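Local coordinates for protein SPI-1 type 3 secretion system pilotin (Salmonella typhimurium, PDB 6XFJ) that pilots the secretin InvG to its proper place in the outer membrane, a step needed to build the type III secretion injectisome, at residues 30-33 against 34-38; 49-52 against 53-56; 71-74 against 75-78. All coordinates share one frame; numbering follows the deposited sequence.

Contact 1 (30-33 against 34-38)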
ATOM      1  N   ALA B  30       6.761  -4.004  -4.444  1.00  9.34           N
ATOM      2  CA  ALA B  30       8.148  -3.542  -4.494  1.00  9.75           C
ATOM      3  C   ALA B  30       8.965  -4.419  -5.421  1.00 11.02           C
ATOM      4  O   ALA B  30       9.725  -3.893  -6.254  1.00 10.90           O
ATOM      5  CB  ALA B  30       8.742  -3.504  -3.106  1.00 11.71           C
ATOM      6  N   LEU B  31       8.824  -5.737  -5.306  1.00 11.19           N
ATOM      7  CA  LEU B  31       9.580  -6.652  -6.192  1.00 12.09           C
ATOM      8  C   LEU B  31       9.183  -6.362  -7.648  1.00 12.74           C
ATOM      9  O   LEU B  31      10.091  -6.301  -8.519  1.00 13.69           O
ATOM     10  CB  LEU B  31       9.314  -8.100  -5.793  1.00 13.36           C
ATOM     11  CG  LEU B  31      10.097  -9.103  -6.616  1.00 16.12           C
ATOM     12  CD1 LEU B  31      11.584  -8.918  -6.489  1.00 16.82           C
ATOM     13  CD2 LEU B  31       9.746 -10.514  -6.203  1.00 17.39           C
ATOM     14  N   THR B  32       7.892  -6.191  -7.944  1.00 13.25           N
ATOM     15  CA  THR B  32       7.444  -5.872  -9.321  1.00 15.17           C
ATOM     16  C   THR B  32       8.164  -4.628  -9.829  1.00 13.55           C
ATOM     17  O   THR B  32       8.729  -4.616 -10.935  1.00 13.46           O
ATOM     18  CB  THR B  32       5.929  -5.687  -9.392  1.00 14.02           C
ATOM     19  OG1 THR B  32       5.337  -6.936  -9.019  1.00 15.98           O
ATOM     20  CG2 THR B  32       5.443  -5.328 -10.785  1.00 17.07           C
ATOM     21  N   PHE B  33       8.185  -3.581  -9.020  1.00 13.02           N
ATOM     22  CA  PHE B  33       8.802  -2.308  -9.435  1.00 12.19           C
ATOM     23  C   PHE B  33      10.271  -2.554  -9.788  1.00 12.22           C
ATOM     24  O   PHE B  33      10.725  -2.129 -10.846  1.00 11.82           O
ATOM     25  CB  PHE B  33       8.699  -1.281  -8.297  1.00 11.03           C
ATOM     26  CG  PHE B  33       9.484  -0.055  -8.652  1.00 10.59           C
ATOM     27  CD1 PHE B  33       8.943   0.923  -9.461  1.00 11.47           C
ATOM     28  CD2 PHE B  33      10.822   0.045  -8.296  1.00 10.77           C
ATOM     29  CE1 PHE B  33       9.712   2.014  -9.844  1.00 12.16           C
ATOM     30  CE2 PHE B  33      11.582   1.158  -8.653  1.00 10.26           C
ATOM     31  CZ  PHE B  33      11.018   2.111  -9.442  1.00 11.20           C
ATOM     32  N   PHE B  34      11.022  -3.250  -8.931  1.00 11.37           N
ATOM     33  CA  PHE B  34      12.481  -3.418  -9.161  1.00 11.62           C
ATOM     34  C   PHE B  34      12.742  -4.350 -10.340  1.00 13.27           C
ATOM     35  O   PHE B  34      13.644  -4.076 -11.097  1.00 14.30           O
ATOM     36  CB  PHE B  34      13.191  -3.812  -7.870  1.00 11.38           C
ATOM     37  CG  PHE B  34      13.346  -2.604  -6.986  1.00 10.57           C
ATOM     38  CD1 PHE B  34      14.207  -1.574  -7.341  1.00 10.34           C
ATOM     39  CD2 PHE B  34      12.562  -2.446  -5.856  1.00  9.79           C
ATOM     40  CE1 PHE B  34      14.330  -0.434  -6.550  1.00 10.78           C
ATOM     41  CE2 PHE B  34      12.661  -1.291  -5.109  1.00 10.64           C
ATOM     42  CZ  PHE B  34      13.525  -0.299  -5.464  1.00 11.05           C
ATOM     43  N   GLN B  35      11.883  -5.348 -10.538  1.00 14.62           N
ATOM     44  CA  GLN B  35      12.033  -6.241 -11.720  1.00 17.32           C
ATOM     45  C   GLN B  35      11.844  -5.425 -13.002  1.00 15.28           C
ATOM     46  O   GLN B  35      12.516  -5.744 -14.004  1.00 17.58           O
ATOM     47  CB  GLN B  35      11.079  -7.433 -11.641  1.00 18.44           C
ATOM     48  CG  GLN B  35      11.459  -8.372 -10.506  1.00 19.96           C
ATOM     49  CD  GLN B  35      10.443  -9.471 -10.293  1.00 22.61           C
ATOM     50  OE1 GLN B  35       9.258  -9.301 -10.577  1.00 28.32           O
ATOM     51  NE2 GLN B  35      10.890 -10.611  -9.773  1.00 26.18           N
ATOM     52  N   GLU B  36      10.954  -4.428 -12.984  1.00 15.34           N
ATOM     53  CA  GLU B  36      10.615  -3.556 -14.150  1.00 15.64           C
ATOM     54  C   GLU B  36      11.709  -2.475 -14.330  1.00 14.61           C
ATOM     55  O   GLU B  36      11.691  -1.805 -15.360  1.00 16.94           O
ATOM     56  CB  GLU B  36       9.252  -2.865 -13.948  1.00 16.53           C
ATOM     57  CG  GLU B  36       8.030  -3.733 -14.134  1.00 18.37           C
ATOM     58  CD  GLU B  36       6.737  -3.042 -13.719  1.00 19.91           C
ATOM     59  OE1 GLU B  36       6.831  -1.888 -13.208  1.00 25.65           O
ATOM     60  OE2 GLU B  36       5.631  -3.637 -13.931  1.00 24.89           O
ATOM     61  N   HIS B  37      12.529  -2.218 -13.297  1.00 13.34           N
ATOM     62  CA  HIS B  37      13.513  -1.101 -13.310  1.00 14.44           C
ATOM     63  C   HIS B  37      14.866  -1.600 -12.826  1.00 14.50           C
ATOM     64  O   HIS B  37      15.386  -1.066 -11.836  1.00 14.63           O
ATOM     65  CB  HIS B  37      12.988   0.068 -12.469  1.00 14.38           C
ATOM     66  CG  HIS B  37      11.677   0.602 -12.920  1.00 13.42           C
ATOM     67  ND1 HIS B  37      10.455   0.038 -12.511  1.00 14.19           N
ATOM     68  CD2 HIS B  37      11.370   1.666 -13.703  1.00 15.87           C
ATOM     69  CE1 HIS B  37       9.458   0.721 -13.075  1.00 15.19           C
ATOM     70  NE2 HIS B  37       9.991   1.719 -13.812  1.00 16.13           N
ATOM     71  N   PRO B  38      15.539  -2.487 -13.584  1.00 17.67           N
ATOM     72  CA  PRO B  38      16.776  -3.120 -13.133  1.00 19.89           C
ATOM     73  C   PRO B  38      17.980  -2.178 -13.066  1.00 18.21           C
ATOM     74  O   PRO B  38      18.995  -2.559 -12.493  1.00 19.69           O
ATOM     75  CB  PRO B  38      17.014  -4.200 -14.194  1.00 22.96           C
ATOM     76  CG  PRO B  38      16.273  -3.699 -15.416  1.00 22.17           C
ATOM     77  CD  PRO B  38      15.046  -3.013 -14.849  1.00 17.49           C
TER
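An aromatic cluster of F33, F34 and H37 closes the C-terminal end of helix 25-36, where the last turn runs out into the loop before P38. The F33 ring sits in the middle. Its CD2 edge stands over the centre of the F34 face in a T-shaped pair, the planes at 88° and the centroids 4.9 Å apart. Against H37 it makes an offset stack instead: nearly parallel rings, centroids 4.2 Å apart, with H37 ND1 over the rim of the phenyl ring. With CG of F33 beside its carbonyl carbon (chi1 173°), the ring stays level with its own residue and offers H37 a face. The same ND1 donates to F33 O at 2.7 Å, with the oxygen in the imidazole plane, so stack and bond together fix the rotation of H37 and give the F33 carbonyl a side-chain donor near the helix end. That bond requires the proton on ND1. E36 N binds T32 O, and reaches F33 O only weakly. F33 packs on L50 of helix 44-59 and on L72 and H76 of helix 68-80; F34 meets L50, Y40 and M41 of helix 39-42, and S15 of the second subunit.

Contact 2 (49-52 against 53-56)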
ATOM      1  N   GLN B  49      19.585   7.714  -4.933  1.00 10.32           N
ATOM      2  CA  GLN B  49      18.757   8.806  -5.430  1.00 11.10           C
ATOM      3  C   GLN B  49      17.290   8.397  -5.373  1.00 10.49           C
ATOM      4  O   GLN B  49      16.473   9.218  -4.993  1.00  9.98           O
ATOM      5  CB  GLN B  49      19.161   9.299  -6.806  1.00 13.89           C
ATOM      6  CG  GLN B  49      20.529   9.961  -6.836  1.00 17.05           C
ATOM      7  CD  GLN B  49      20.856  10.430  -8.235  1.00 25.13           C
ATOM      8  OE1 GLN B  49      19.977  10.793  -9.009  1.00 31.43           O
ATOM      9  NE2 GLN B  49      22.133  10.435  -8.576  1.00 32.47           N
ATOM     10  N   LEU B  50      16.962   7.178  -5.796  1.00 10.14           N
ATOM     11  CA  LEU B  50      15.558   6.751  -5.744  1.00 10.05           C
ATOM     12  C   LEU B  50      15.029   6.724  -4.308  1.00 10.01           C
ATOM     13  O   LEU B  50      13.916   7.168  -4.087  1.00 10.48           O
ATOM     14  CB  LEU B  50      15.443   5.372  -6.391  1.00  9.87           C
ATOM     15  CG  LEU B  50      14.024   4.846  -6.413  1.00  9.96           C
ATOM     16  CD1 LEU B  50      13.213   5.593  -7.427  1.00 10.79           C
ATOM     17  CD2 LEU B  50      14.094   3.359  -6.759  1.00 10.63           C
ATOM     18  N   MET B  51      15.798   6.157  -3.373  1.00  9.47           N
ATOM     19  CA  MET B  51      15.360   6.083  -1.967  1.00 10.49           C
ATOM     20  C   MET B  51      15.173   7.519  -1.400  1.00 10.77           C
ATOM     21  O   MET B  51      14.206   7.763  -0.664  1.00 10.53           O
ATOM     22  CB  MET B  51      16.320   5.267  -1.094  1.00 12.27           C
ATOM     23  CG  MET B  51      16.298   3.796  -1.399  1.00 13.80           C
ATOM     24  SD  MET B  51      14.666   3.025  -1.185  1.00 13.97           S
ATOM     25  CE  MET B  51      14.007   3.106  -2.861  1.00 11.89           C
ATOM     26  N   THR B  52      16.039   8.484  -1.723  1.00 11.82           N
ATOM     27  CA  THR B  52      15.817   9.890  -1.292  1.00 13.04           C
ATOM     28  C   THR B  52      14.489  10.403  -1.866  1.00 12.21           C
ATOM     29  O   THR B  52      13.671  10.996  -1.077  1.00 12.02           O
ATOM     30  CB  THR B  52      16.957  10.780  -1.781  1.00 13.82           C
ATOM     31  OG1 THR B  52      18.123  10.275  -1.130  1.00 15.91           O
ATOM     32  CG2 THR B  52      16.750  12.246  -1.477  1.00 15.39           C
ATOM     33  N   GLU B  53      14.234  10.182  -3.169  1.00 10.69           N
ATOM     34  CA  GLU B  53      12.995  10.732  -3.775  1.00 11.07           C
ATOM     35  C   GLU B  53      11.800  10.005  -3.166  1.00  9.57           C
ATOM     36  O   GLU B  53      10.774  10.628  -2.935  1.00  9.79           O
ATOM     37  CB  GLU B  53      12.984  10.621  -5.292  1.00 13.86           C
ATOM     38  CG  GLU B  53      13.811  11.575  -6.074  1.00 18.59           C
ATOM     39  CD  GLU B  53      13.586  13.030  -5.725  1.00 20.21           C
ATOM     40  OE1 GLU B  53      12.436  13.514  -5.736  1.00 24.14           O
ATOM     41  OE2 GLU B  53      14.568  13.675  -5.459  1.00 36.50           O
ATOM     42  N   PHE B  54      11.928   8.695  -2.917  1.00  8.59           N
ATOM     43  CA  PHE B  54      10.851   7.890  -2.319  1.00  9.64           C
ATOM     44  C   PHE B  54      10.473   8.380  -0.913  1.00  8.75           C
ATOM     45  O   PHE B  54       9.300   8.554  -0.598  1.00  8.99           O
ATOM     46  CB  PHE B  54      11.357   6.448  -2.318  1.00 10.41           C
ATOM     47  CG  PHE B  54      10.412   5.423  -1.726  1.00  9.17           C
ATOM     48  CD1 PHE B  54       9.101   5.210  -2.185  1.00  9.36           C
ATOM     49  CD2 PHE B  54      10.907   4.566  -0.774  1.00 10.94           C
ATOM     50  CE1 PHE B  54       8.334   4.183  -1.657  1.00 10.27           C
ATOM     51  CE2 PHE B  54      10.142   3.546  -0.256  1.00  9.61           C
ATOM     52  CZ  PHE B  54       8.868   3.341  -0.729  1.00 10.56           C
ATOM     53  N   LYS B  55      11.506   8.662  -0.114  1.00  8.96           N
ATOM     54  CA  LYS B  55      11.279   9.179   1.253  1.00  9.62           C
ATOM     55  C   LYS B  55      10.616  10.563   1.162  1.00 10.03           C
ATOM     56  O   LYS B  55       9.767  10.872   2.023  1.00 10.05           O
ATOM     57  CB  LYS B  55      12.614   9.186   1.993  1.00  9.56           C
ATOM     58  CG  LYS B  55      13.055   7.799   2.400  1.00 10.42           C
ATOM     59  CD  LYS B  55      14.442   7.904   2.988  1.00 15.20           C
ATOM     60  CE  LYS B  55      15.126   6.590   3.224  1.00 20.93           C
ATOM     61  NZ  LYS B  55      16.533   6.821   3.628  1.00 26.28           N
ATOM     62  N   LYS B  56      10.952  11.360   0.162  1.00 11.53           N
ATOM     63  CA  LYS B  56      10.239  12.650   0.010  1.00 10.59           C
ATOM     64  C   LYS B  56       8.785  12.428  -0.406  1.00 10.42           C
ATOM     65  O   LYS B  56       7.887  13.115   0.096  1.00 11.36           O
ATOM     66  CB  LYS B  56      10.937  13.541  -0.990  1.00 10.58           C
ATOM     67  CG  LYS B  56      12.256  14.107  -0.484  1.00 13.29           C
ATOM     68  CD  LYS B  56      12.770  15.221  -1.322  1.00 16.50           C
ATOM     69  CE  LYS B  56      13.360  14.712  -2.583  1.00 17.13           C
ATOM     70  NZ  LYS B  56      13.649  15.828  -3.521  1.00 20.35           N
TER
HETATM   71  O   HOH W   1      17.049  11.941  -5.155  1.00 24.88           O
HETATM   72  O   HOH W   2      17.935   8.555   1.842  1.00 31.10           O
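M51 leaves the helix with CG anti to its carbonyl carbon (chi1 -70°) and then bends at both chi2 and chi3, while F54 has CG anti to its backbone N (chi1 179°); the two side chains thus run side by side in the same direction. They meet at one corner of the ring: M51 CE lies 4.0 Å from F54 CD2, and M51 SD is 5.2 Å from the ring centroid, 61° off the normal. This is an oblique Met-aromatic contact, with the sulfur standing well away from the ring axis. Below the side chains, the i to i+4 ladder is regular, as in F54 N to L50 O at 2.8 Å. Another edge of the helix is polar. E53 bends at chi2, and its OE2 takes a salt bridge from K56 NZ at 3.0 Å. A water donates to that OE2 and to Q49 O, its oxygen 2.8 Å from Q49 O, giving this carbonyl a second partner besides E53 N. K55 NZ, at the end of an extended chain, donates to another water; T52 OG1 is only weakly linked to that water and binds E48 O one turn back. Within the helical bundle, L50 faces helix 25-36 and packs on A75 of helix 68-80; F54 lies against I68 and T71 of that same helix, and M51 reaches S15 and F54 reaches I18, both of the second subunit.

Contact 3 (71-74 against 75-78); sequences TLLA and AHER
E77 meets L73, one turn earlier on helix 68-80, along almost its whole length. Its CB lies 3.6 Å from L73 O, and CG moves in closer, 3.4 Å from the same L73 O. CD stands off from that oxygen at 4.0 Å, after which OE2 passes to the leucine side chain, 3.6 Å from L73 CG and 3.9 Å from L73 CD2. The first torsion of E77 (chi1 -70°) sets CG beside the backbone N and turns the chain back toward the preceding turn; extension beyond CG then brings OE2 alongside the leucine branch, the two side chains crossing at a slant. L73 for its part has CG anti to its backbone N (chi1 -168°), which keeps the branch level with its own residue, where the glutamate reaches it. The main chain beneath is regular helix: E77 N donates to L73 O at 2.9 Å and R78 N to A74 O at 2.8 Å. R78 likewise lays its CG over A74 O, but its straight chain runs on to a salt bridge between NH2 and E60. H76 ND1 is bonded to the hydroxyl of Y40, and its ring meets H37 edge-to-face. On the buried side T71 OG1 binds S67 O; T71 packs on F19 and L72 on S15, both of the second subunit. Between L73 and E77 the side-chain chemistry is therefore an aliphatic branch against a carboxylate oxygen, a van der Waals contact, and the directional hold between these two residues comes from the backbone bond.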
ATOM      1  N   THR B  71       4.172   4.826  -5.310  1.00  8.81           N
ATOM      2  CA  THR B  71       5.137   5.812  -4.767  1.00  7.91           C
ATOM      3  C   THR B  71       6.553   5.547  -5.232  1.00  8.29           C
ATOM      4  O   THR B  71       7.291   6.512  -5.451  1.00  8.40           O
ATOM      5  CB  THR B  71       4.992   5.903  -3.269  1.00  8.80           C
ATOM      6  OG1 THR B  71       5.137   4.640  -2.672  1.00  9.15           O
ATOM      7  CG2 THR B  71       3.660   6.521  -2.894  1.00  9.88           C
ATOM      8  N   LEU B  72       6.979   4.314  -5.402  1.00  8.44           N
ATOM      9  CA  LEU B  72       8.267   4.020  -6.084  1.00  8.55           C
ATOM     10  C   LEU B  72       8.250   4.594  -7.500  1.00  8.41           C
ATOM     11  O   LEU B  72       9.210   5.160  -7.964  1.00  8.96           O
ATOM     12  CB  LEU B  72       8.575   2.527  -6.060  1.00  8.43           C
ATOM     13  CG  LEU B  72       9.005   1.938  -4.728  1.00  9.05           C
ATOM     14  CD1 LEU B  72       8.961   0.443  -4.739  1.00  9.40           C
ATOM     15  CD2 LEU B  72      10.420   2.423  -4.345  1.00  8.76           C
ATOM     16  N   LEU B  73       7.134   4.360  -8.202  1.00  8.66           N
ATOM     17  CA  LEU B  73       7.051   4.811  -9.605  1.00  9.38           C
ATOM     18  C   LEU B  73       7.098   6.352  -9.641  1.00  8.14           C
ATOM     19  O   LEU B  73       7.779   6.902 -10.467  1.00  9.68           O
ATOM     20  CB  LEU B  73       5.777   4.268 -10.239  1.00 10.48           C
ATOM     21  CG  LEU B  73       5.683   4.398 -11.754  1.00 13.78           C
ATOM     22  CD1 LEU B  73       6.742   3.607 -12.468  1.00 17.37           C
ATOM     23  CD2 LEU B  73       4.326   3.948 -12.223  1.00 13.38           C
ATOM     24  N   ALA B  74       6.365   7.008  -8.732  1.00  8.74           N
ATOM     25  CA  ALA B  74       6.448   8.485  -8.613  1.00  8.93           C
ATOM     26  C   ALA B  74       7.884   8.956  -8.341  1.00  9.16           C
ATOM     27  O   ALA B  74       8.320   9.918  -8.980  1.00 11.17           O
ATOM     28  CB  ALA B  74       5.511   8.991  -7.563  1.00 11.02           C
ATOM     29  N   ALA B  75       8.589   8.266  -7.471  1.00  8.16           N
ATOM     30  CA  ALA B  75       9.987   8.621  -7.152  1.00 10.11           C
ATOM     31  C   ALA B  75      10.859   8.487  -8.404  1.00  9.86           C
ATOM     32  O   ALA B  75      11.619   9.416  -8.715  1.00 10.55           O
ATOM     33  CB  ALA B  75      10.461   7.759  -6.024  1.00  9.48           C
ATOM     34  N   HIS B  76      10.633   7.404  -9.148  1.00 10.13           N
ATOM     35  CA  HIS B  76      11.386   7.168 -10.381  1.00  9.26           C
ATOM     36  C   HIS B  76      11.096   8.302 -11.355  1.00  9.22           C
ATOM     37  O   HIS B  76      12.021   8.791 -12.014  1.00 10.09           O
ATOM     38  CB  HIS B  76      10.975   5.813 -10.902  1.00  9.31           C
ATOM     39  CG  HIS B  76      11.416   5.527 -12.276  1.00 11.38           C
ATOM     40  ND1 HIS B  76      12.721   5.276 -12.600  1.00 12.40           N
ATOM     41  CD2 HIS B  76      10.678   5.378 -13.411  1.00 12.91           C
ATOM     42  CE1 HIS B  76      12.792   4.996 -13.902  1.00 14.58           C
ATOM     43  NE2 HIS B  76      11.551   5.089 -14.426  1.00 14.38           N
ATOM     44  N   GLU B  77       9.842   8.623 -11.548  1.00  8.29           N
ATOM     45  CA  GLU B  77       9.456   9.666 -12.521  1.00  9.56           C
ATOM     46  C   GLU B  77       9.985  11.023 -12.116  1.00 10.18           C
ATOM     47  O   GLU B  77      10.367  11.803 -12.975  1.00 10.82           O
ATOM     48  CB  GLU B  77       7.936   9.683 -12.685  1.00 10.12           C
ATOM     49  CG  GLU B  77       7.385   8.469 -13.402  1.00 10.12           C
ATOM     50  CD  GLU B  77       5.890   8.433 -13.671  1.00 11.67           C
ATOM     51  OE1 GLU B  77       5.320   9.447 -13.801  1.00 13.12           O
ATOM     52  OE2 GLU B  77       5.361   7.341 -13.848  1.00 13.53           O
ATOM     53  N   ARG B  78      10.007  11.299 -10.815  1.00 10.26           N
ATOM     54  CA  ARG B  78      10.574  12.574 -10.367  1.00 12.51           C
ATOM     55  C   ARG B  78      12.084  12.608 -10.729  1.00 11.36           C
ATOM     56  O   ARG B  78      12.594  13.679 -11.145  1.00 14.07           O
ATOM     57  CB  ARG B  78      10.368  12.820  -8.870  1.00 13.72           C
ATOM     58  CG  ARG B  78       8.915  13.070  -8.500  1.00 15.64           C
ATOM     59  CD  ARG B  78       8.739  13.268  -7.003  1.00 22.26           C
ATOM     60  NE  ARG B  78       7.345  13.473  -6.652  1.00 28.77           N
ATOM     61  CZ  ARG B  78       6.914  13.912  -5.476  1.00 26.59           C
ATOM     62  NH1 ARG B  78       7.787  14.199  -4.523  1.00 31.48           N
ATOM     63  NH2 ARG B  78       5.615  14.018  -5.259  1.00 34.91           N
TER

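How the contacts relate
Each contact joins successive turns of a different helix, contact 1 running on into the loop after its helix, and each mixes buried with exposed residues. Contact 1 alone relies on paired rings and a side-chain-to-backbone hydrogen bond. Contact 2 separates a Met-aromatic inner side from a watered, charged outer one, and contact 3 has neither an aromatic pair nor a salt bridge across its own turns. Their buried sides share one core, where F54 CD1 is 3.8 Å from L72 CD2; H37 and H76 meet at the partly exposed margin between contacts 1 and 3. All three touch the second subunit, so the core of this C-terminal part of the lipoprotein, the piece present in this model, extends to the dimer interface.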